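Side-chain contacts in UDP-N-acetylglucosamine 3-dehydrogenase (Acidithiobacillus ferrooxidans, PDB 7BVJ), which catalyses the NAD(+)-dependent oxidation of the glucosamine 3-position of UDP-N-acetylglucosamine to a ketone, a step in making the diamino sugar of some lipid A: residues 6-11 / 17-22; 63-68 / 271-276; 41-44 / 49-52. One frame throughout, in Å; residues are numbered along the deposited sequence.

Interaction 1: 6-11 / 17-22. With NAD (nicotinamide-adenine-dinucleotide), chain E.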
ATOM      1  N   THR A   6       5.489   1.642 -21.338  1.00 18.53           N
ATOM      2  CA  THR A   6       4.632   1.551 -20.167  1.00 17.58           C
ATOM      3  C   THR A   6       3.204   1.968 -20.502  1.00 20.18           C
ATOM      4  O   THR A   6       2.941   2.696 -21.464  1.00 18.48           O
ATOM      5  CB  THR A   6       5.164   2.416 -19.016  1.00 18.93           C
ATOM      6  OG1 THR A   6       5.246   3.786 -19.439  1.00 21.10           O
ATOM      7  CG2 THR A   6       6.542   1.934 -18.567  1.00 18.42           C
ATOM      8  N   GLY A   7       2.272   1.465 -19.687  1.00 22.70           N
ATOM      9  CA  GLY A   7       0.870   1.811 -19.815  1.00 18.11           C
ATOM     10  C   GLY A   7       0.157   1.730 -18.478  1.00 20.05           C
ATOM     11  O   GLY A   7       0.679   1.203 -17.492  1.00 19.90           O
ATOM     12  N   VAL A   8      -1.053   2.279 -18.452  1.00 17.44           N
ATOM     13  CA  VAL A   8      -1.925   2.199 -17.289  1.00 19.45           C
ATOM     14  C   VAL A   8      -3.279   1.679 -17.740  1.00 19.40           C
ATOM     15  O   VAL A   8      -3.854   2.176 -18.714  1.00 22.93           O
ATOM     16  CB  VAL A   8      -2.075   3.551 -16.560  1.00 21.17           C
ATOM     17  CG1 VAL A   8      -2.983   3.400 -15.339  1.00 18.15           C
ATOM     18  CG2 VAL A   8      -0.707   4.088 -16.112  1.00 21.94           C
ATOM     19  N   ILE A   9      -3.769   0.663 -17.049  1.00 23.52           N
ATOM     20  CA  ILE A   9      -5.088   0.086 -17.263  1.00 24.16           C
ATOM     21  C   ILE A   9      -5.956   0.557 -16.108  1.00 22.24           C
ATOM     22  O   ILE A   9      -5.751   0.140 -14.961  1.00 25.38           O
ATOM     23  CB  ILE A   9      -5.027  -1.443 -17.324  1.00 23.61           C
ATOM     24  CG1 ILE A   9      -4.127  -1.882 -18.491  1.00 16.99           C
ATOM     25  CG2 ILE A   9      -6.454  -2.030 -17.352  1.00 21.46           C
ATOM     26  CD1 ILE A   9      -3.768  -3.357 -18.471  1.00 16.88           C
ATOM     27  N   GLY A  10      -6.882   1.467 -16.396  1.00 20.33           N
ATOM     28  CA  GLY A  10      -7.706   2.064 -15.365  1.00 25.61           C
ATOM     29  C   GLY A  10      -7.164   3.419 -14.958  1.00 21.38           C
ATOM     30  O   GLY A  10      -6.219   3.487 -14.172  1.00 16.30           O
ATOM     31  N   VAL A  11      -7.751   4.493 -15.480  1.00 17.98           N
ATOM     32  CA  VAL A  11      -7.237   5.839 -15.267  1.00 21.82           C
ATOM     33  C   VAL A  11      -8.261   6.742 -14.591  1.00 20.36           C
ATOM     34  O   VAL A  11      -8.391   7.920 -14.931  1.00 21.31           O
ATOM     35  CB  VAL A  11      -6.721   6.463 -16.571  1.00 20.24           C
ATOM     36  CG1 VAL A  11      -5.313   5.941 -16.850  1.00 23.65           C
ATOM     37  CG2 VAL A  11      -7.670   6.161 -17.724  1.00 16.88           C
ATOM     38  N   PHE A  17      -2.793   9.585 -11.851  1.00 22.39           N
ATOM     39  CA  PHE A  17      -1.501   9.905 -11.241  1.00 25.44           C
ATOM     40  C   PHE A  17      -0.432   8.898 -11.649  1.00 19.37           C
ATOM     41  O   PHE A  17       0.710   9.277 -11.942  1.00 23.01           O
ATOM     42  CB  PHE A  17      -1.628   9.956  -9.711  1.00 28.52           C
ATOM     43  CG  PHE A  17      -2.499  11.073  -9.209  1.00 28.12           C
ATOM     44  CD1 PHE A  17      -3.621  10.806  -8.455  1.00 31.28           C
ATOM     45  CD2 PHE A  17      -2.208  12.389  -9.516  1.00 34.44           C
ATOM     46  CE1 PHE A  17      -4.437  11.836  -8.005  1.00 40.55           C
ATOM     47  CE2 PHE A  17      -3.018  13.422  -9.069  1.00 34.48           C
ATOM     48  CZ  PHE A  17      -4.135  13.146  -8.317  1.00 34.70           C
ATOM     49  N   HIS A  18      -0.783   7.606 -11.655  1.00 16.79           N
ATOM     50  CA  HIS A  18       0.143   6.607 -12.186  1.00 17.63           C
ATOM     51  C   HIS A  18       0.602   6.989 -13.588  1.00 21.09           C
ATOM     52  O   HIS A  18       1.799   6.911 -13.915  1.00 19.07           O
ATOM     53  CB  HIS A  18      -0.502   5.229 -12.243  1.00 16.09           C
ATOM     54  CG  HIS A  18      -0.486   4.475 -10.954  1.00 23.22           C
ATOM     55  ND1 HIS A  18       0.209   3.298 -10.795  1.00 24.45           N
ATOM     56  CD2 HIS A  18      -1.155   4.676  -9.798  1.00 22.08           C
ATOM     57  CE1 HIS A  18      -0.015   2.816  -9.590  1.00 17.77           C
ATOM     58  NE2 HIS A  18      -0.835   3.638  -8.963  1.00 24.67           N
ATOM     59  N   ALA A  19      -0.356   7.385 -14.433  1.00 15.60           N
ATOM     60  CA  ALA A  19      -0.045   7.723 -15.822  1.00 21.07           C
ATOM     61  C   ALA A  19       0.881   8.935 -15.913  1.00 26.13           C
ATOM     62  O   ALA A  19       1.813   8.956 -16.736  1.00 25.25           O
ATOM     63  CB  ALA A  19      -1.340   7.970 -16.605  1.00 17.64           C
ATOM     64  N   GLN A  20       0.644   9.953 -15.074  1.00 23.73           N
ATOM     65  CA  GLN A  20       1.532  11.118 -15.050  1.00 25.46           C
ATOM     66  C   GLN A  20       2.961  10.705 -14.720  1.00 26.66           C
ATOM     67  O   GLN A  20       3.917  11.161 -15.368  1.00 27.97           O
ATOM     68  CB  GLN A  20       1.041  12.161 -14.040  1.00 27.12           C
ATOM     69  CG  GLN A  20      -0.338  12.756 -14.334  1.00 28.43           C
ATOM     70  CD  GLN A  20      -0.789  13.788 -13.309  1.00 29.99           C
ATOM     71  OE1 GLN A  20      -0.196  13.922 -12.231  1.00 40.68           O
ATOM     72  NE2 GLN A  20      -1.841  14.529 -13.642  1.00 28.15           N
ATOM     73  N   LYS A  21       3.126   9.831 -13.718  1.00 25.79           N
ATOM     74  CA  LYS A  21       4.477   9.394 -13.347  1.00 21.51           C
ATOM     75  C   LYS A  21       5.151   8.664 -14.503  1.00 25.40           C
ATOM     76  O   LYS A  21       6.311   8.950 -14.857  1.00 32.11           O
ATOM     77  CB  LYS A  21       4.438   8.494 -12.101  1.00 28.95           C
ATOM     78  CG  LYS A  21       3.748   9.075 -10.880  1.00 24.83           C
ATOM     79  CD  LYS A  21       3.881  10.592 -10.822  1.00 30.86           C
ATOM     80  CE  LYS A  21       3.875  11.097  -9.400  1.00 32.07           C
ATOM     81  NZ  LYS A  21       2.546  11.608  -8.996  1.00 41.43           N
ATOM     82  N   TYR A  22       4.442   7.700 -15.102  1.00 28.47           N
ATOM     83  CA  TYR A  22       5.048   6.942 -16.191  1.00 23.95           C
ATOM     84  C   TYR A  22       5.449   7.860 -17.333  1.00 24.88           C
ATOM     85  O   TYR A  22       6.502   7.664 -17.953  1.00 30.11           O
ATOM     86  CB  TYR A  22       4.102   5.864 -16.701  1.00 25.75           C
ATOM     87  CG  TYR A  22       4.009   4.601 -15.858  1.00 22.74           C
ATOM     88  CD1 TYR A  22       5.069   3.705 -15.782  1.00 21.81           C
ATOM     89  CD2 TYR A  22       2.832   4.278 -15.199  1.00 22.44           C
ATOM     90  CE1 TYR A  22       4.968   2.537 -15.047  1.00 22.02           C
ATOM     91  CE2 TYR A  22       2.725   3.122 -14.451  1.00 24.83           C
ATOM     92  CZ  TYR A  22       3.794   2.254 -14.381  1.00 20.45           C
ATOM     93  OH  TYR A  22       3.690   1.105 -13.634  1.00 20.82           O
TER
HETATM   94  PA  NAD E 401     -11.926   5.098  -9.499  1.00 30.16           P
HETATM   95  O1A NAD E 401     -13.133   4.276  -9.788  1.00 31.67           O
HETATM   96  O2A NAD E 401     -11.753   6.595  -9.491  1.00 24.64           O
HETATM   97  O5B NAD E 401     -10.961   4.661 -10.890  1.00 36.13           O
HETATM   98  C5B NAD E 401     -11.468   3.444 -11.382  1.00 29.11           C
HETATM   99  C4B NAD E 401     -11.224   3.374 -12.893  1.00 27.06           C
HETATM  100  O4B NAD E 401     -11.229   2.033 -13.320  1.00 23.73           O
HETATM  101  C3B NAD E 401     -12.423   4.072 -13.552  1.00 26.72           C
HETATM  102  O3B NAD E 401     -11.835   4.968 -14.424  1.00 29.31           O
HETATM  103  C2B NAD E 401     -13.144   2.930 -14.288  1.00 23.89           C
HETATM  104  O2B NAD E 401     -13.683   3.361 -15.535  1.00 22.26           O
HETATM  105  C1B NAD E 401     -11.955   2.006 -14.552  1.00 27.18           C
HETATM  106  N9A NAD E 401     -12.312   0.605 -14.736  1.00 25.18           N
HETATM  107  C8A NAD E 401     -13.240  -0.184 -14.092  1.00 24.28           C
HETATM  108  N7A NAD E 401     -13.244  -1.444 -14.522  1.00 22.75           N
HETATM  109  C5A NAD E 401     -12.269  -1.489 -15.493  1.00 24.96           C
HETATM  110  C6A NAD E 401     -11.794  -2.537 -16.324  1.00 28.59           C
HETATM  111  N6A NAD E 401     -12.346  -3.797 -16.227  1.00 29.37           N
HETATM  112  N1A NAD E 401     -10.798  -2.290 -17.222  1.00 27.93           N
HETATM  113  C2A NAD E 401     -10.308  -1.004 -17.266  1.00 26.75           C
HETATM  114  N3A NAD E 401     -10.654   0.080 -16.538  1.00 28.54           N
HETATM  115  C4A NAD E 401     -11.662  -0.209 -15.653  1.00 28.07           C
HETATM  116  O3  NAD E 401     -11.131   4.714  -8.141  1.00 35.17           O
HETATM  117  PN  NAD E 401      -9.597   5.137  -7.952  1.00 43.00           P
HETATM  118  O1N NAD E 401      -8.664   5.357  -9.115  1.00 27.32           O
HETATM  119  O2N NAD E 401      -9.702   5.870  -6.658  1.00 39.67           O
HETATM  120  O5D NAD E 401      -8.827   3.664  -7.275  1.00 41.73           O
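Thr6 and Tyr22 make the tightest meeting between strand 6-9 and helix 17-22: CB of Thr6 lies 3.5 Å from CD1 of Tyr22, and CG2 of Thr6 also packs 3.6 Å from CD1. At CD2, across the ring of Tyr22, Val8 brings its CG2 to 3.7 Å; both side chains meet the ring obliquely. One methyl thus does most of the work for Val8. With CG1 anti to the backbone N (chi1 -179°), CG2 is turned to the helix, where it also packs 3.7 Å from CA of Ala19 and 4.0 Å from CB of His18. Further along, Val11 CG1 touches Ala19 CB more loosely, at 4.5 Å. Gly7, between the two strand residues, brings its carbonyl O near Tyr22 CE2.

The polar groups find their hydrogen bonds outside the two segments. Thr6 OG1 is hydrogen-bonded to Ser26 OG, while Tyr22 OH and His18 ND1 both bond to Ser65 OG on the adjoining strand; His18 NE2 bonds to Glu90 OE1, so both imidazole nitrogens are engaged and the rotation of the ring is fixed. Leu28 and Val31 of strand 27-32 extend the packing around Tyr22 and Ala19.

At the end of the strand the chain turns beside the adenine of NAD: Gly10 CA comes within 3.7 Å of its N3A, and Val11 N is hydrogen-bonded to Asp33 OD2, whose other oxygen bonds NAD. Gly10 begins the GxGxxG sequence, and His13 and Leu14 give backbone amides to NAD. Strand and helix run nearly antiparallel, at 176° with their axes 8.2 Å apart, the first strand-turn-helix of the beta-alpha-beta unit in a dinucleotide-binding Rossmann fold.

Interaction 2: 63-68 / 271-276; sequences AVSIVT and AEIEDF. With NAD (nicotinamide-adenine-dinucleotide), chain E.
Ala63 and Phe276 bring helix 271-276 against strand 63-66, a central strand of the parallel Rossmann sheet. The helix comes from more than 200 residues later in the chain, yet packs on the nucleotide-binding domain; its axis runs at 143° to the strand and 10.7 Å away.

The contact is mainly apolar. The far end of the Phe276 ring does the touching: CE2 lies 3.6 Å and CZ 3.7 Å from Ala63 CB. CG of Phe276 stands anti to the backbone N (chi1 168°), which carries the ring out from the helix to the strand. Ile273, one helical turn earlier, adds only a loose touch, its CD1 being 4.5 Å from Ser65 OG. Both residues also pack on Tyr22 of helix 13-25 and Leu88 of strand 86-90, so the helix packs on helix 13-25 and on two neighbouring strands, 63-66 and 86-90, at once.

Polar atoms are few. The Val64 carbonyl O sits 3.7 Å from Phe276 CE2, a van der Waals approach. The hydroxyl of Ser65 is buried and has its hydrogen bonds on helix 13-25.

Beyond the strand, the chain reaches the cofactor. Thr68 turns OG1 to the hydroxyl of Thr72 in a hydrogen bond, leaving its methyl for the adenine: CG2 is 3.4 Å from N3A of NAD.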
ATOM      1  N   ALA A  63       5.450  -2.864 -19.427  1.00 18.87           N
ATOM      2  CA  ALA A  63       4.892  -2.900 -18.078  1.00 23.40           C
ATOM      3  C   ALA A  63       3.641  -2.040 -17.988  1.00 18.86           C
ATOM      4  O   ALA A  63       3.489  -1.049 -18.708  1.00 21.83           O
ATOM      5  CB  ALA A  63       5.906  -2.425 -17.017  1.00 17.64           C
ATOM      6  N   VAL A  64       2.747  -2.416 -17.081  1.00 16.29           N
ATOM      7  CA  VAL A  64       1.576  -1.598 -16.815  1.00 16.97           C
ATOM      8  C   VAL A  64       1.373  -1.440 -15.316  1.00 22.79           C
ATOM      9  O   VAL A  64       1.774  -2.287 -14.506  1.00 21.49           O
ATOM     10  CB  VAL A  64       0.293  -2.183 -17.443  1.00 17.75           C
ATOM     11  CG1 VAL A  64       0.431  -2.300 -18.954  1.00 17.81           C
ATOM     12  CG2 VAL A  64      -0.013  -3.530 -16.807  1.00 21.59           C
ATOM     13  N   SER A  65       0.731  -0.336 -14.958  1.00 22.20           N
ATOM     14  CA  SER A  65       0.011  -0.247 -13.695  1.00 25.12           C
ATOM     15  C   SER A  65      -1.458  -0.623 -13.907  1.00 21.25           C
ATOM     16  O   SER A  65      -2.079  -0.223 -14.895  1.00 20.59           O
ATOM     17  CB  SER A  65       0.120   1.162 -13.098  1.00 20.90           C
ATOM     18  OG  SER A  65       1.383   1.349 -12.455  1.00 26.65           O
ATOM     19  N   ILE A  66      -1.994  -1.408 -12.979  1.00 25.02           N
ATOM     20  CA  ILE A  66      -3.397  -1.820 -12.972  1.00 21.47           C
ATOM     21  C   ILE A  66      -4.065  -1.116 -11.802  1.00 23.37           C
ATOM     22  O   ILE A  66      -3.778  -1.409 -10.629  1.00 18.10           O
ATOM     23  CB  ILE A  66      -3.548  -3.342 -12.868  1.00 20.11           C
ATOM     24  CG1 ILE A  66      -3.132  -4.001 -14.182  1.00 19.98           C
ATOM     25  CG2 ILE A  66      -4.956  -3.717 -12.513  1.00 16.16           C
ATOM     26  CD1 ILE A  66      -2.813  -5.466 -14.029  1.00 19.00           C
ATOM     27  N   VAL A  67      -4.920  -0.142 -12.131  1.00 25.95           N
ATOM     28  CA  VAL A  67      -5.543   0.726 -11.140  1.00 24.16           C
ATOM     29  C   VAL A  67      -7.062   0.674 -11.302  1.00 23.69           C
ATOM     30  O   VAL A  67      -7.742   1.705 -11.235  1.00 20.96           O
ATOM     31  CB  VAL A  67      -5.000   2.163 -11.232  1.00 23.59           C
ATOM     32  CG1 VAL A  67      -5.235   2.879  -9.905  1.00 20.62           C
ATOM     33  CG2 VAL A  67      -3.513   2.159 -11.582  1.00 22.98           C
ATOM     34  N   THR A  68      -7.584  -0.507 -11.610  1.00 20.93           N
ATOM     35  CA  THR A  68      -9.011  -0.754 -11.739  1.00 22.28           C
ATOM     36  C   THR A  68      -9.593  -1.161 -10.386  1.00 24.37           C
ATOM     37  O   THR A  68      -8.855  -1.328  -9.409  1.00 19.22           O
ATOM     38  CB  THR A  68      -9.225  -1.828 -12.798  1.00 23.60           C
ATOM     39  OG1 THR A  68      -8.504  -3.009 -12.415  1.00 20.46           O
ATOM     40  CG2 THR A  68      -8.729  -1.322 -14.179  1.00 22.55           C
ATOM     41  N   ALA A 271       8.310   7.292  -6.689  1.00 25.56           N
ATOM     42  CA  ALA A 271       9.326   6.396  -6.133  1.00 26.01           C
ATOM     43  C   ALA A 271       8.948   4.938  -6.359  1.00 20.74           C
ATOM     44  O   ALA A 271       9.775   4.115  -6.766  1.00 21.15           O
ATOM     45  CB  ALA A 271       9.490   6.676  -4.630  1.00 22.62           C
ATOM     46  N   GLU A 272       7.691   4.606  -6.089  1.00 19.72           N
ATOM     47  CA  GLU A 272       7.210   3.239  -6.231  1.00 26.94           C
ATOM     48  C   GLU A 272       7.247   2.799  -7.700  1.00 25.43           C
ATOM     49  O   GLU A 272       7.624   1.661  -8.022  1.00 24.68           O
ATOM     50  CB  GLU A 272       5.804   3.189  -5.605  1.00 24.06           C
ATOM     51  CG  GLU A 272       4.902   2.016  -5.853  1.00 29.49           C
ATOM     52  CD  GLU A 272       3.617   2.080  -4.985  1.00 30.87           C
ATOM     53  OE1 GLU A 272       3.500   1.372  -3.959  1.00 26.80           O
ATOM     54  OE2 GLU A 272       2.720   2.872  -5.318  1.00 29.53           O
ATOM     55  N   ILE A 273       6.946   3.712  -8.618  1.00 22.18           N
ATOM     56  CA  ILE A 273       6.942   3.323 -10.022  1.00 19.37           C
ATOM     57  C   ILE A 273       8.368   3.179 -10.536  1.00 22.78           C
ATOM     58  O   ILE A 273       8.685   2.229 -11.274  1.00 23.31           O
ATOM     59  CB  ILE A 273       6.105   4.321 -10.843  1.00 15.74           C
ATOM     60  CG1 ILE A 273       4.623   3.986 -10.644  1.00 20.33           C
ATOM     61  CG2 ILE A 273       6.478   4.264 -12.337  1.00 17.78           C
ATOM     62  CD1 ILE A 273       3.657   5.008 -11.225  1.00 20.51           C
ATOM     63  N   GLU A 274       9.263   4.088 -10.135  1.00 21.14           N
ATOM     64  CA  GLU A 274      10.660   3.920 -10.528  1.00 26.72           C
ATOM     65  C   GLU A 274      11.220   2.616  -9.987  1.00 23.36           C
ATOM     66  O   GLU A 274      11.975   1.923 -10.679  1.00 20.72           O
ATOM     67  CB  GLU A 274      11.528   5.091 -10.068  1.00 25.85           C
ATOM     68  CG  GLU A 274      12.964   4.926 -10.578  1.00 30.78           C
ATOM     69  CD  GLU A 274      13.912   6.024 -10.147  1.00 32.30           C
ATOM     70  OE1 GLU A 274      13.465   7.174  -9.973  1.00 41.96           O
ATOM     71  OE2 GLU A 274      15.114   5.727  -9.987  1.00 43.18           O
ATOM     72  N   ASP A 275      10.842   2.249  -8.763  1.00 23.13           N
ATOM     73  CA  ASP A 275      11.313   0.986  -8.210  1.00 22.83           C
ATOM     74  C   ASP A 275      10.809  -0.202  -9.034  1.00 22.57           C
ATOM     75  O   ASP A 275      11.578  -1.116  -9.359  1.00 21.91           O
ATOM     76  CB  ASP A 275      10.889   0.890  -6.748  1.00 18.93           C
ATOM     77  CG  ASP A 275      11.397  -0.354  -6.083  1.00 26.58           C
ATOM     78  OD1 ASP A 275      10.782  -1.414  -6.308  1.00 29.13           O
ATOM     79  OD2 ASP A 275      12.402  -0.285  -5.334  1.00 35.21           O
ATOM     80  N   PHE A 276       9.515  -0.202  -9.383  1.00 23.37           N
ATOM     81  CA  PHE A 276       8.940  -1.258 -10.225  1.00 23.79           C
ATOM     82  C   PHE A 276       9.715  -1.400 -11.545  1.00 18.99           C
ATOM     83  O   PHE A 276      10.108  -2.513 -11.953  1.00 16.83           O
ATOM     84  CB  PHE A 276       7.443  -0.929 -10.432  1.00 21.09           C
ATOM     85  CG  PHE A 276       6.726  -1.733 -11.510  1.00 18.93           C
ATOM     86  CD1 PHE A 276       6.728  -3.124 -11.508  1.00 22.10           C
ATOM     87  CD2 PHE A 276       5.981  -1.076 -12.483  1.00 17.39           C
ATOM     88  CE1 PHE A 276       6.029  -3.846 -12.492  1.00 22.18           C
ATOM     89  CE2 PHE A 276       5.297  -1.784 -13.478  1.00 21.32           C
ATOM     90  CZ  PHE A 276       5.316  -3.178 -13.478  1.00 17.19           C
TER
HETATM   91  PA  NAD E 401     -11.926   5.098  -9.499  1.00 30.16           P
HETATM   92  O1A NAD E 401     -13.133   4.276  -9.788  1.00 31.67           O
HETATM   93  O2A NAD E 401     -11.753   6.595  -9.491  1.00 24.64           O
HETATM   94  O5B NAD E 401     -10.961   4.661 -10.890  1.00 36.13           O
HETATM   95  C5B NAD E 401     -11.468   3.444 -11.382  1.00 29.11           C
HETATM   96  C4B NAD E 401     -11.224   3.374 -12.893  1.00 27.06           C
HETATM   97  O4B NAD E 401     -11.229   2.033 -13.320  1.00 23.73           O
HETATM   98  C3B NAD E 401     -12.423   4.072 -13.552  1.00 26.72           C
HETATM   99  O3B NAD E 401     -11.835   4.968 -14.424  1.00 29.31           O
HETATM  100  C2B NAD E 401     -13.144   2.930 -14.288  1.00 23.89           C
HETATM  101  O2B NAD E 401     -13.683   3.361 -15.535  1.00 22.26           O
HETATM  102  C1B NAD E 401     -11.955   2.006 -14.552  1.00 27.18           C
HETATM  103  N9A NAD E 401     -12.312   0.605 -14.736  1.00 25.18           N
HETATM  104  C8A NAD E 401     -13.240  -0.184 -14.092  1.00 24.28           C
HETATM  105  N7A NAD E 401     -13.244  -1.444 -14.522  1.00 22.75           N
HETATM  106  C5A NAD E 401     -12.269  -1.489 -15.493  1.00 24.96           C
HETATM  107  C6A NAD E 401     -11.794  -2.537 -16.324  1.00 28.59           C
HETATM  108  N6A NAD E 401     -12.346  -3.797 -16.227  1.00 29.37           N
HETATM  109  N1A NAD E 401     -10.798  -2.290 -17.222  1.00 27.93           N
HETATM  110  C2A NAD E 401     -10.308  -1.004 -17.266  1.00 26.75           C
HETATM  111  N3A NAD E 401     -10.654   0.080 -16.538  1.00 28.54           N
HETATM  112  C4A NAD E 401     -11.662  -0.209 -15.653  1.00 28.07           C
HETATM  113  O3  NAD E 401     -11.131   4.714  -8.141  1.00 35.17           O
HETATM  114  PN  NAD E 401      -9.597   5.137  -7.952  1.00 43.00           P
HETATM  115  O1N NAD E 401      -8.664   5.357  -9.115  1.00 27.32           O
HETATM  116  O2N NAD E 401      -9.702   5.870  -6.658  1.00 39.67           O
HETATM  117  O5D NAD E 401      -8.827   3.664  -7.275  1.00 41.73           O

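Interaction 3: 41-44 / 49-52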
ATOM      1  N   GLU A  41      -9.618  11.831 -22.211  1.00 24.20           N
ATOM      2  CA  GLU A  41      -9.120  13.053 -21.579  1.00 24.82           C
ATOM      3  C   GLU A  41      -7.743  12.833 -20.948  1.00 29.42           C
ATOM      4  O   GLU A  41      -6.883  13.724 -21.000  1.00 27.22           O
ATOM      5  CB  GLU A  41     -10.112  13.580 -20.549  1.00 27.92           C
ATOM      6  CG  GLU A  41     -10.220  12.749 -19.296  1.00 31.73           C
ATOM      7  CD  GLU A  41     -11.467  13.043 -18.486  1.00 40.35           C
ATOM      8  OE1 GLU A  41     -12.294  13.879 -18.921  1.00 50.96           O
ATOM      9  OE2 GLU A  41     -11.629  12.415 -17.418  1.00 42.69           O
ATOM     10  N   VAL A  42      -7.506  11.656 -20.355  1.00 29.05           N
ATOM     11  CA  VAL A  42      -6.191  11.390 -19.772  1.00 32.99           C
ATOM     12  C   VAL A  42      -5.120  11.403 -20.859  1.00 31.56           C
ATOM     13  O   VAL A  42      -4.051  12.013 -20.699  1.00 29.07           O
ATOM     14  CB  VAL A  42      -6.202  10.060 -18.990  1.00 24.35           C
ATOM     15  CG1 VAL A  42      -4.818   9.703 -18.523  1.00 25.62           C
ATOM     16  CG2 VAL A  42      -7.136  10.157 -17.783  1.00 28.45           C
ATOM     17  N   ALA A  43      -5.404  10.757 -21.991  1.00 28.93           N
ATOM     18  CA  ALA A  43      -4.460  10.746 -23.104  1.00 26.29           C
ATOM     19  C   ALA A  43      -4.225  12.154 -23.645  1.00 25.06           C
ATOM     20  O   ALA A  43      -3.085  12.531 -23.919  1.00 30.76           O
ATOM     21  CB  ALA A  43      -4.962   9.819 -24.201  1.00 27.50           C
ATOM     22  N   ALA A  44      -5.287  12.950 -23.800  1.00 29.03           N
ATOM     23  CA  ALA A  44      -5.122  14.330 -24.251  1.00 32.64           C
ATOM     24  C   ALA A  44      -4.228  15.117 -23.304  1.00 32.13           C
ATOM     25  O   ALA A  44      -3.393  15.914 -23.738  1.00 39.70           O
ATOM     26  CB  ALA A  44      -6.491  15.002 -24.365  1.00 31.98           C
ATOM     27  N   ARG A  49      -1.507   7.873 -26.170  1.00 30.49           N
ATOM     28  CA  ARG A  49      -2.663   7.283 -26.833  1.00 25.36           C
ATOM     29  C   ARG A  49      -3.761   6.957 -25.827  1.00 32.98           C
ATOM     30  O   ARG A  49      -3.497   6.689 -24.656  1.00 33.65           O
ATOM     31  CB  ARG A  49      -2.269   5.994 -27.558  1.00 29.58           C
ATOM     32  CG  ARG A  49      -2.209   6.098 -29.078  1.00 44.81           C
ATOM     33  CD  ARG A  49      -1.807   4.768 -29.723  1.00 37.29           C
ATOM     34  NE  ARG A  49      -2.964   3.983 -30.151  1.00 44.45           N
ATOM     35  CZ  ARG A  49      -2.885   2.827 -30.808  1.00 45.80           C
ATOM     36  NH1 ARG A  49      -1.699   2.309 -31.094  1.00 44.70           N
ATOM     37  NH2 ARG A  49      -3.989   2.178 -31.157  1.00 47.70           N
ATOM     38  N   ALA A  50      -5.003   6.981 -26.294  1.00 25.22           N
ATOM     39  CA  ALA A  50      -6.109   6.317 -25.621  1.00 31.00           C
ATOM     40  C   ALA A  50      -6.414   5.060 -26.423  1.00 29.72           C
ATOM     41  O   ALA A  50      -6.826   5.153 -27.584  1.00 31.59           O
ATOM     42  CB  ALA A  50      -7.339   7.222 -25.526  1.00 30.52           C
ATOM     43  N   PHE A  51      -6.200   3.869 -25.802  1.00 25.49           N
ATOM     44  CA  PHE A  51      -6.328   2.671 -26.615  1.00 21.99           C
ATOM     45  C   PHE A  51      -7.780   2.197 -26.685  1.00 32.02           C
ATOM     46  O   PHE A  51      -8.556   2.378 -25.735  1.00 27.54           O
ATOM     47  CB  PHE A  51      -5.456   1.552 -26.059  1.00 26.00           C
ATOM     48  CG  PHE A  51      -3.979   1.717 -26.356  1.00 22.57           C
ATOM     49  CD1 PHE A  51      -3.399   1.072 -27.435  1.00 30.46           C
ATOM     50  CD2 PHE A  51      -3.175   2.503 -25.537  1.00 27.10           C
ATOM     51  CE1 PHE A  51      -2.023   1.216 -27.709  1.00 35.47           C
ATOM     52  CE2 PHE A  51      -1.804   2.641 -25.787  1.00 29.07           C
ATOM     53  CZ  PHE A  51      -1.232   1.999 -26.879  1.00 30.69           C
ATOM     54  N   PRO A  52      -8.169   1.581 -27.805  1.00 35.88           N
ATOM     55  CA  PRO A  52      -9.547   1.100 -27.941  1.00 32.36           C
ATOM     56  C   PRO A  52      -9.824  -0.202 -27.212  1.00 31.42           C
ATOM     57  O   PRO A  52     -10.989  -0.605 -27.151  1.00 29.96           O
ATOM     58  CB  PRO A  52      -9.693   0.910 -29.450  1.00 34.91           C
ATOM     59  CG  PRO A  52      -8.308   0.534 -29.884  1.00 34.67           C
ATOM     60  CD  PRO A  52      -7.386   1.366 -29.039  1.00 24.68           C
TER
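Arg49 and Ala50 meet Ala43, the one residue of helix segment 41-44 that touches them. Arg49 takes part through its backbone: its carbonyl O lies 3.5 Å from Ala43 CB. Its side chain starts away from the helix and runs on, CD anti to CA (chi2 180°), to reach Phe51, two residues on, where CE1 of the ring sits 3.5 Å above the centre of the guanidinium plane. Taken from the ring, NE of Arg49 lies 3.8 Å above one face, shifted toward the rim, so the two flat groups overlap in part, with their planes tilted. A long, weak ion pair from NH1 of Arg49 to Glu60 OE2 adds to this side.

Ala50 follows with the opposite leaning. Its N is 3.5 Å from Ala43 CB, and its own methyl points to the helix and meets that of Ala43, CB to CB, at 3.8 Å. With nothing larger than a methyl on either residue, helix and strand come close, CA of Ala43 being 5.4 Å from CA of Ala50. Next along, Phe51 is buried against Ala56 and Leu57 of helix 54-59.

The contact is small, 91 Å² in all, and about 27 Å from the centre of the chain. Strand 49-50 is the outermost strand at one border of the parallel Rossmann sheet within this chain, tied by backbone hydrogen bonds from Arg49 to Ala29 and Val31 of strand 27-32. It completes the beta-alpha-beta unit of strand 27-32 and helix 36-46, which packs on it through Ala43, while helix 54-59 follows it and packs on Phe51.

All three contacts set a helix against the same parallel sheet. Interactions 1 and 2 are buried and use neighbouring strands; Ser65 joins them through its hydroxyl, Tyr22 OH also packs 3.3 Å from Phe276 CE2, and each contact ends at NAD. Interaction 1 is local to its strand-turn-helix, whereas interaction 2 brings in a helix from far along the sequence. Both rest on an aromatic ring against small aliphatic groups. Interaction 3, partly exposed at the sheet's border, has methyls and backbone instead; it touches interaction 1 through Val42 and Val11 but stays about 9 Å from interaction 2 at the nearest atoms.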